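Local coordinates for fiber protein (Human adenovirus 16, PDB 3CNC) that forms the trimeric receptor-binding knob at the tip of the adenovirus fiber, which in this species B serotype probably attaches the virus to CD46 on host cells, at residues A[92-100]-A[124-132]; A[131-140]-A[174-185]. All coordinates share one frame; numbering follows the deposited sequence.

Contact 1: residues A[92-100]-A[124-132]; sequences LAFDNTGQI and ITSAKGFMP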
loop_
_atom_site.group_PDB
_atom_site.type_symbol
_atom_site.label_atom_id
_atom_site.label_comp_id
_atom_site.label_asym_id
_atom_site.label_seq_id
_atom_site.Cartn_x
_atom_site.Cartn_y
_atom_site.Cartn_z
ATOM N N LEU A 92 -12.551 11.504 -12.553
ATOM C CA LEU A 92 -11.589 11.632 -13.644
ATOM C C LEU A 92 -12.035 10.823 -14.863
ATOM O O LEU A 92 -12.302 9.615 -14.763
ATOM C CB LEU A 92 -10.214 11.147 -13.178
ATOM C CG LEU A 92 -9.231 12.121 -12.514
ATOM C CD1 LEU A 92 -9.932 13.034 -11.548
ATOM C CD2 LEU A 92 -8.142 11.316 -11.819
ATOM N N ALA A 93 -12.129 11.494 -16.007
ATOM C CA ALA A 93 -12.530 10.838 -17.246
ATOM C C ALA A 93 -11.434 11.053 -18.284
ATOM O O ALA A 93 -10.972 12.174 -18.486
ATOM C CB ALA A 93 -13.863 11.410 -17.738
ATOM N N PHE A 94 -11.017 9.974 -18.939
ATOM C CA PHE A 94 -9.948 10.064 -19.930
ATOM C C PHE A 94 -10.428 9.613 -21.310
ATOM O O PHE A 94 -11.358 8.821 -21.418
ATOM C CB PHE A 94 -8.743 9.192 -19.504
ATOM C CG PHE A 94 -8.358 9.319 -18.043
ATOM C CD1 PHE A 94 -9.145 8.757 -17.042
ATOM C CD2 PHE A 94 -7.198 9.988 -17.670
ATOM C CE1 PHE A 94 -8.779 8.862 -15.685
ATOM C CE2 PHE A 94 -6.823 10.099 -16.314
ATOM C CZ PHE A 94 -7.615 9.536 -15.325
ATOM N N ASP A 95 -9.791 10.110 -22.364
ATOM C CA ASP A 95 -10.167 9.712 -23.718
ATOM C C ASP A 95 -9.408 8.424 -24.091
ATOM O O ASP A 95 -8.759 7.819 -23.241
ATOM C CB ASP A 95 -9.853 10.828 -24.721
ATOM C CG ASP A 95 -8.377 11.155 -24.789
ATOM O OD1 ASP A 95 -7.573 10.451 -24.146
ATOM O OD2 ASP A 95 -8.013 12.119 -25.492
ATOM N N ASN A 96 -9.479 8.013 -25.352
ATOM C CA ASN A 96 -8.809 6.786 -25.782
ATOM C C ASN A 96 -7.285 6.794 -25.701
ATOM O O ASN A 96 -6.656 5.757 -25.912
ATOM C CB ASN A 96 -9.249 6.402 -27.198
ATOM C CG ASN A 96 -8.968 7.488 -28.214
ATOM O OD1 ASN A 96 -9.437 7.419 -29.346
ATOM N ND2 ASN A 96 -8.195 8.494 -27.819
ATOM N N THR A 97 -6.684 7.941 -25.399
ATOM C CA THR A 97 -5.225 7.994 -25.281
ATOM C C THR A 97 -4.775 8.317 -23.860
ATOM O O THR A 97 -3.620 8.676 -23.631
ATOM C CB THR A 97 -4.587 9.020 -26.236
ATOM O OG1 THR A 97 -5.131 10.321 -25.987
ATOM C CG2 THR A 97 -4.831 8.621 -27.678
ATOM N N GLY A 98 -5.692 8.190 -22.908
ATOM C CA GLY A 98 -5.349 8.447 -21.521
ATOM C C GLY A 98 -5.214 9.904 -21.137
ATOM O O GLY A 98 -4.645 10.217 -20.093
ATOM N N GLN A 99 -5.722 10.800 -21.978
ATOM C CA GLN A 99 -5.671 12.232 -21.705
ATOM C C GLN A 99 -6.934 12.606 -20.922
ATOM O O GLN A 99 -8.027 12.096 -21.210
ATOM C CB GLN A 99 -5.654 13.027 -23.015
ATOM C CG GLN A 99 -4.611 12.584 -24.025
ATOM C CD GLN A 99 -3.198 12.875 -23.572
ATOM O OE1 GLN A 99 -2.853 14.019 -23.284
ATOM N NE2 GLN A 99 -2.368 11.839 -23.511
ATOM N N ILE A 100 -6.790 13.485 -19.937
ATOM C CA ILE A 100 -7.935 13.930 -19.148
ATOM C C ILE A 100 -8.927 14.723 -20.003
ATOM O O ILE A 100 -8.534 15.542 -20.836
ATOM C CB ILE A 100 -7.483 14.835 -17.971
ATOM C CG1 ILE A 100 -6.997 13.977 -16.804
ATOM C CG2 ILE A 100 -8.621 15.717 -17.511
ATOM C CD1 ILE A 100 -8.117 13.203 -16.103
ATOM N N ILE A 124 1.496 14.967 -25.001
ATOM C CA ILE A 124 1.727 13.577 -24.654
ATOM C C ILE A 124 1.091 12.731 -25.736
ATOM O O ILE A 124 -0.071 12.931 -26.092
ATOM C CB ILE A 124 1.078 13.187 -23.298
ATOM C CG1 ILE A 124 1.888 13.765 -22.140
ATOM C CG2 ILE A 124 1.008 11.666 -23.167
ATOM C CD1 ILE A 124 1.370 13.353 -20.784
ATOM N N THR A 125 1.860 11.801 -26.279
ATOM C CA THR A 125 1.320 10.916 -27.287
ATOM C C THR A 125 0.974 9.628 -26.563
ATOM O O THR A 125 1.798 8.726 -26.425
ATOM C CB THR A 125 2.326 10.632 -28.403
ATOM O OG1 THR A 125 2.736 11.867 -28.994
ATOM C CG2 THR A 125 1.688 9.758 -29.478
ATOM N N SER A 126 -0.253 9.584 -26.062
ATOM C CA SER A 126 -0.778 8.437 -25.345
ATOM C C SER A 126 -0.176 8.126 -23.980
ATOM O O SER A 126 1.035 7.970 -23.811
ATOM C CB SER A 126 -0.707 7.177 -26.211
ATOM O OG SER A 126 -1.306 6.091 -25.526
ATOM N N ALA A 127 -1.078 8.031 -23.014
ATOM C CA ALA A 127 -0.765 7.707 -21.638
ATOM C C ALA A 127 -1.702 6.529 -21.349
ATOM O O ALA A 127 -2.088 6.280 -20.205
ATOM C CB ALA A 127 -1.105 8.899 -20.741
ATOM N N LYS A 128 -2.070 5.820 -22.419
ATOM C CA LYS A 128 -2.980 4.682 -22.339
ATOM C C LYS A 128 -2.485 3.646 -21.349
ATOM O O LYS A 128 -3.273 3.051 -20.607
ATOM C CB LYS A 128 -3.144 4.038 -23.715
ATOM C CG LYS A 128 -4.246 2.994 -23.781
ATOM C CD LYS A 128 -4.195 2.256 -25.101
ATOM C CE LYS A 128 -5.007 0.972 -25.044
ATOM N NZ LYS A 128 -4.406 -0.089 -25.904
ATOM N N GLY A 129 -1.173 3.443 -21.335
ATOM C CA GLY A 129 -0.589 2.486 -20.421
ATOM C C GLY A 129 -0.778 2.787 -18.944
ATOM O O GLY A 129 -0.445 1.952 -18.101
ATOM N N PHE A 130 -1.299 3.970 -18.617
ATOM C CA PHE A 130 -1.519 4.355 -17.219
ATOM C C PHE A 130 -2.963 4.158 -16.782
ATOM O O PHE A 130 -3.282 4.288 -15.600
ATOM C CB PHE A 130 -1.161 5.832 -16.999
ATOM C CG PHE A 130 0.305 6.125 -17.086
ATOM C CD1 PHE A 130 0.877 6.536 -18.284
ATOM C CD2 PHE A 130 1.119 5.982 -15.963
ATOM C CE1 PHE A 130 2.264 6.806 -18.364
ATOM C CE2 PHE A 130 2.489 6.243 -16.024
ATOM C CZ PHE A 130 3.065 6.657 -17.226
ATOM N N MET A 131 -3.835 3.857 -17.738
ATOM C CA MET A 131 -5.255 3.680 -17.455
ATOM C C MET A 131 -5.623 2.374 -16.771
ATOM O O MET A 131 -4.911 1.374 -16.865
ATOM C CB MET A 131 -6.059 3.776 -18.755
ATOM C CG MET A 131 -5.891 5.084 -19.487
ATOM S SD MET A 131 -6.489 6.453 -18.494
ATOM C CE MET A 131 -4.934 7.051 -17.791
ATOM N N PRO A 132 -6.761 2.368 -16.063
ATOM C CA PRO A 132 -7.186 1.135 -15.391
ATOM C C PRO A 132 -7.601 0.180 -16.505
ATOM O O PRO A 132 -8.265 0.591 -17.444
ATOM C CB PRO A 132 -8.387 1.584 -14.553
ATOM C CG PRO A 132 -8.168 3.070 -14.382
ATOM C CD PRO A 132 -7.657 3.488 -15.737
#
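M131 lays its thioether over one face of the F94 ring, a Met-aromatic contact in which SD sits 3.8 Å from the ring centroid and is offset toward the rim. Its chain is bent at both chi2 (-63°) and chi3 (98°), which folds the methyl back over the same ring, CE lying 4.0 Å from the centroid. Beside this apolar pair the backbones meet at a type I turn, D95 to G98, that follows the edge strand 85-94 of the knob's four-stranded antiparallel sheet; the long connection between strands 118-119 and 151-159 runs past it. T97 O takes a nearly straight hydrogen bond from A127 N (2.7 Å), and S126 CA comes close to the same oxygen. Each side of this junction is shaped by a side chain: D95 OD1, in an Asx turn, takes T97 N and T97 OG1 from one side of its carboxylate plane and Q99 N from the other, while S126 OG receives K128 N in an ST turn. G98 brings its CA to 3.8 Å from M131 SD. Farther out the bent Q99 chain carries NE2 to 3.4 Å from CG2 of I124, and its OE1 has a weak hydrogen bond from N110.

Contact 2: residues A[131-140]-A[174-185]; sequences MPSTTAYPFI and LNRRMLASGMAY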
loop_
_atom_site.group_PDB
_atom_site.type_symbol
_atom_site.label_atom_id
_atom_site.label_comp_id
_atom_site.label_asym_id
_atom_site.label_seq_id
_atom_site.Cartn_x
_atom_site.Cartn_y
_atom_site.Cartn_z
ATOM N N MET A 131 -3.835 3.857 -17.738
ATOM C CA MET A 131 -5.255 3.680 -17.455
ATOM C C MET A 131 -5.623 2.374 -16.771
ATOM O O MET A 131 -4.911 1.374 -16.865
ATOM C CB MET A 131 -6.059 3.776 -18.755
ATOM C CG MET A 131 -5.891 5.084 -19.487
ATOM S SD MET A 131 -6.489 6.453 -18.494
ATOM C CE MET A 131 -4.934 7.051 -17.791
ATOM N N PRO A 132 -6.761 2.368 -16.063
ATOM C CA PRO A 132 -7.186 1.135 -15.391
ATOM C C PRO A 132 -7.601 0.180 -16.505
ATOM O O PRO A 132 -8.265 0.591 -17.444
ATOM C CB PRO A 132 -8.387 1.584 -14.553
ATOM C CG PRO A 132 -8.168 3.070 -14.382
ATOM C CD PRO A 132 -7.657 3.488 -15.737
ATOM N N SER A 133 -7.201 -1.084 -16.409
ATOM C CA SER A 133 -7.539 -2.086 -17.425
ATOM C C SER A 133 -9.045 -2.320 -17.639
ATOM O O SER A 133 -9.789 -2.531 -16.681
ATOM C CB SER A 133 -6.893 -3.431 -17.054
ATOM O OG SER A 133 -7.469 -4.500 -17.797
ATOM N N THR A 134 -9.488 -2.303 -18.894
ATOM C CA THR A 134 -10.898 -2.576 -19.167
ATOM C C THR A 134 -11.193 -4.095 -19.084
ATOM O O THR A 134 -12.354 -4.507 -19.034
ATOM C CB THR A 134 -11.338 -2.026 -20.546
ATOM O OG1 THR A 134 -10.470 -2.515 -21.574
ATOM C CG2 THR A 134 -11.302 -0.501 -20.540
ATOM N N THR A 135 -10.146 -4.923 -19.062
ATOM C CA THR A 135 -10.348 -6.362 -18.944
ATOM C C THR A 135 -10.607 -6.665 -17.465
ATOM O O THR A 135 -11.538 -7.393 -17.128
ATOM C CB THR A 135 -9.108 -7.200 -19.400
ATOM O OG1 THR A 135 -8.727 -6.843 -20.734
ATOM C CG2 THR A 135 -9.441 -8.681 -19.388
ATOM N N ALA A 136 -9.789 -6.095 -16.584
ATOM C CA ALA A 136 -9.948 -6.322 -15.145
ATOM C C ALA A 136 -11.115 -5.533 -14.567
ATOM O O ALA A 136 -11.870 -6.036 -13.732
ATOM C CB ALA A 136 -8.662 -5.940 -14.398
ATOM N N TYR A 137 -11.248 -4.287 -15.002
ATOM C CA TYR A 137 -12.311 -3.421 -14.512
ATOM C C TYR A 137 -13.143 -2.986 -15.716
ATOM O O TYR A 137 -12.844 -1.990 -16.363
ATOM C CB TYR A 137 -11.683 -2.223 -13.809
ATOM C CG TYR A 137 -10.484 -2.591 -12.943
ATOM C CD1 TYR A 137 -9.189 -2.213 -13.303
ATOM C CD2 TYR A 137 -10.651 -3.320 -11.773
ATOM C CE1 TYR A 137 -8.088 -2.555 -12.501
ATOM C CE2 TYR A 137 -9.570 -3.672 -10.971
ATOM C CZ TYR A 137 -8.296 -3.290 -11.332
ATOM O OH TYR A 137 -7.243 -3.651 -10.526
ATOM N N PRO A 138 -14.207 -3.740 -16.027
ATOM C CA PRO A 138 -15.087 -3.453 -17.167
ATOM C C PRO A 138 -16.101 -2.346 -16.946
ATOM O O PRO A 138 -16.385 -1.961 -15.816
ATOM C CB PRO A 138 -15.799 -4.792 -17.424
ATOM C CG PRO A 138 -15.071 -5.810 -16.539
ATOM C CD PRO A 138 -14.624 -4.982 -15.357
ATOM N N PHE A 139 -16.639 -1.842 -18.050
ATOM C CA PHE A 139 -17.672 -0.825 -17.997
ATOM C C PHE A 139 -19.039 -1.517 -17.923
ATOM O O PHE A 139 -19.200 -2.653 -18.398
ATOM C CB PHE A 139 -17.616 0.067 -19.238
ATOM C CG PHE A 139 -16.557 1.139 -19.171
ATOM C CD1 PHE A 139 -15.304 0.940 -19.746
ATOM C CD2 PHE A 139 -16.823 2.356 -18.542
ATOM C CE1 PHE A 139 -14.333 1.941 -19.701
ATOM C CE2 PHE A 139 -15.860 3.362 -18.492
ATOM C CZ PHE A 139 -14.611 3.155 -19.073
ATOM N N ILE A 140 -20.009 -0.844 -17.306
ATOM C CA ILE A 140 -21.368 -1.378 -17.198
ATOM C C ILE A 140 -21.927 -1.576 -18.603
ATOM O O ILE A 140 -21.899 -0.654 -19.423
ATOM C CB ILE A 140 -22.295 -0.406 -16.468
ATOM C CG1 ILE A 140 -21.933 -0.364 -14.987
ATOM C CG2 ILE A 140 -23.746 -0.814 -16.690
ATOM C CD1 ILE A 140 -22.667 0.701 -14.230
ATOM N N LEU A 174 -13.067 2.336 -10.700
ATOM C CA LEU A 174 -12.315 2.261 -11.951
ATOM C C LEU A 174 -13.247 1.866 -13.109
ATOM O O LEU A 174 -13.981 0.886 -13.003
ATOM C CB LEU A 174 -11.173 1.245 -11.821
ATOM C CG LEU A 174 -10.179 1.421 -10.655
ATOM C CD1 LEU A 174 -9.219 0.250 -10.599
ATOM C CD2 LEU A 174 -9.407 2.710 -10.816
ATOM N N ASN A 175 -13.215 2.642 -14.190
ATOM C CA ASN A 175 -14.025 2.377 -15.375
ATOM C C ASN A 175 -15.394 1.770 -15.137
ATOM O O ASN A 175 -15.657 0.703 -15.685
ATOM C CB ASN A 175 -13.356 1.367 -16.310
ATOM C CG ASN A 175 -11.970 1.737 -16.698
ATOM O OD1 ASN A 175 -11.666 2.903 -16.923
ATOM N ND2 ASN A 175 -11.113 0.728 -16.823
ATOM N N ARG A 176 -16.290 2.354 -14.367
ATOM C CA ARG A 176 -17.542 1.614 -14.270
ATOM C C ARG A 176 -18.625 2.206 -15.158
ATOM O O ARG A 176 -19.472 1.484 -15.692
ATOM C CB ARG A 176 -18.030 1.510 -12.831
ATOM C CG ARG A 176 -18.671 0.166 -12.581
ATOM C CD ARG A 176 -19.389 0.080 -11.258
ATOM N NE ARG A 176 -20.575 0.920 -11.233
ATOM C CZ ARG A 176 -21.621 0.687 -10.455
ATOM N NH1 ARG A 176 -21.620 -0.363 -9.648
ATOM N NH2 ARG A 176 -22.662 1.504 -10.478
ATOM N N ARG A 177 -18.581 3.523 -15.332
ATOM C CA ARG A 177 -19.547 4.205 -16.168
ATOM C C ARG A 177 -18.853 5.166 -17.110
ATOM O O ARG A 177 -17.885 5.832 -16.738
ATOM C CB ARG A 177 -20.544 5.017 -15.326
ATOM C CG ARG A 177 -21.490 4.226 -14.437
ATOM C CD ARG A 177 -22.537 5.170 -13.833
ATOM N NE ARG A 177 -23.257 4.598 -12.693
ATOM C CZ ARG A 177 -24.185 3.643 -12.770
ATOM N NH1 ARG A 177 -24.527 3.130 -13.947
ATOM N NH2 ARG A 177 -24.774 3.198 -11.662
ATOM N N MET A 178 -19.335 5.219 -18.344
ATOM C CA MET A 178 -18.807 6.181 -19.291
ATOM C C MET A 178 -19.832 7.313 -19.240
ATOM O O MET A 178 -21.006 7.077 -18.925
ATOM C CB MET A 178 -18.697 5.585 -20.685
ATOM C CG MET A 178 -17.277 5.245 -21.033
ATOM S SD MET A 178 -17.152 4.629 -22.693
ATOM C CE MET A 178 -17.030 2.844 -22.394
ATOM N N LEU A 179 -19.394 8.533 -19.529
ATOM C CA LEU A 179 -20.281 9.682 -19.447
ATOM C C LEU A 179 -20.529 10.407 -20.775
ATOM O O LEU A 179 -21.475 11.192 -20.887
ATOM C CB LEU A 179 -19.726 10.655 -18.398
ATOM C CG LEU A 179 -19.330 10.009 -17.056
ATOM C CD1 LEU A 179 -18.607 11.032 -16.196
ATOM C CD2 LEU A 179 -20.559 9.464 -16.334
ATOM N N ALA A 180 -19.684 10.148 -21.771
ATOM C CA ALA A 180 -19.818 10.760 -23.094
ATOM C C ALA A 180 -19.197 9.837 -24.121
ATOM O O ALA A 180 -18.511 8.877 -23.770
ATOM C CB ALA A 180 -19.132 12.108 -23.136
ATOM N N SER A 181 -19.419 10.129 -25.392
ATOM C CA SER A 181 -18.894 9.271 -26.441
ATOM C C SER A 181 -17.369 9.187 -26.541
ATOM O O SER A 181 -16.820 8.107 -26.792
ATOM C CB SER A 181 -19.494 9.676 -27.796
ATOM O OG SER A 181 -19.342 11.060 -28.036
ATOM N N GLY A 182 -16.678 10.301 -26.333
ATOM C CA GLY A 182 -15.228 10.266 -26.448
ATOM C C GLY A 182 -14.471 9.724 -25.251
ATOM O O GLY A 182 -13.245 9.697 -25.250
ATOM N N MET A 183 -15.201 9.276 -24.241
ATOM C CA MET A 183 -14.605 8.764 -23.014
ATOM C C MET A 183 -14.224 7.294 -23.116
ATOM O O MET A 183 -15.019 6.484 -23.569
ATOM C CB MET A 183 -15.589 8.964 -21.868
ATOM C CG MET A 183 -15.025 8.698 -20.504
ATOM S SD MET A 183 -16.234 9.213 -19.298
ATOM C CE MET A 183 -15.911 8.098 -17.925
ATOM N N ALA A 184 -13.010 6.957 -22.682
ATOM C CA ALA A 184 -12.518 5.581 -22.734
ATOM C C ALA A 184 -12.196 4.994 -21.358
ATOM O O ALA A 184 -12.232 3.771 -21.174
ATOM C CB ALA A 184 -11.280 5.512 -23.626
ATOM N N TYR A 185 -11.881 5.853 -20.390
ATOM C CA TYR A 185 -11.551 5.378 -19.048
ATOM C C TYR A 185 -12.086 6.280 -17.970
ATOM O O TYR A 185 -12.319 7.464 -18.202
ATOM C CB TYR A 185 -10.040 5.270 -18.874
ATOM C CG TYR A 185 -9.378 4.500 -19.977
ATOM C CD1 TYR A 185 -8.916 5.149 -21.120
ATOM C CD2 TYR A 185 -9.274 3.111 -19.911
ATOM C CE1 TYR A 185 -8.370 4.431 -22.175
ATOM C CE2 TYR A 185 -8.731 2.380 -20.964
ATOM C CZ TYR A 185 -8.283 3.045 -22.091
ATOM O OH TYR A 185 -7.752 2.326 -23.134
#
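F139 fits its ring into a hollow of 174-185, held on both faces. CE of M178 stands over the ring centre, 3.6 Å from the centroid, and CB of N175 covers the opposite face nearer the rim; A184 O, 3.2 Å from F139 CZ, lies at the edge, as do R177 O and Y185 CA. A second bump is L174, whose CD1 presses on the middle of the Y137 ring at 3.5 Å from the centroid, while A136 CB backs the other face; Y137 OH bonds to Y67 of the second subunit. L174 CD2 rests on P132 CG. The Y185 ring receives CG of M131 on one face. Between these fillings N175 joins two points of 131-140: with CG anti to its carbonyl carbon (chi1 -54°), ND2 hydrogen-bonds P132 O (2.9 Å) from above that carbonyl's plane and Y137 O (3.3 Å) in the carbonyl plane. At the far end I140 N bonds to R176 O (2.9 Å), and CD1 of I140 lies over a face of the R177 guanidinium. Here two irregular loops of the adenovirus knob, an antiparallel beta-sandwich, interlock at one end of the sheet containing strands 165-174 and 185-194, beside a trimer interface.

The two contacts sit side by side, their centres about 11 Å apart on the same side of the chain's centre, and follow in series along the sequence. The long connection between strands 118-119 and 151-159 supplies a segment to each and passes from one to the other through M131 and P132. Their other segments, 92-100 and 174-185, adjoin neighbouring strands of the four-stranded sheet, 85-94 and 185-194, and probable backbone hydrogen bonds from F94 to A184 and Y185, at a classic beta bulge, tie them directly. One connection thus packs successively against loops at the same end of the sheet, and only contact 2 continues to the second subunit of the trimer.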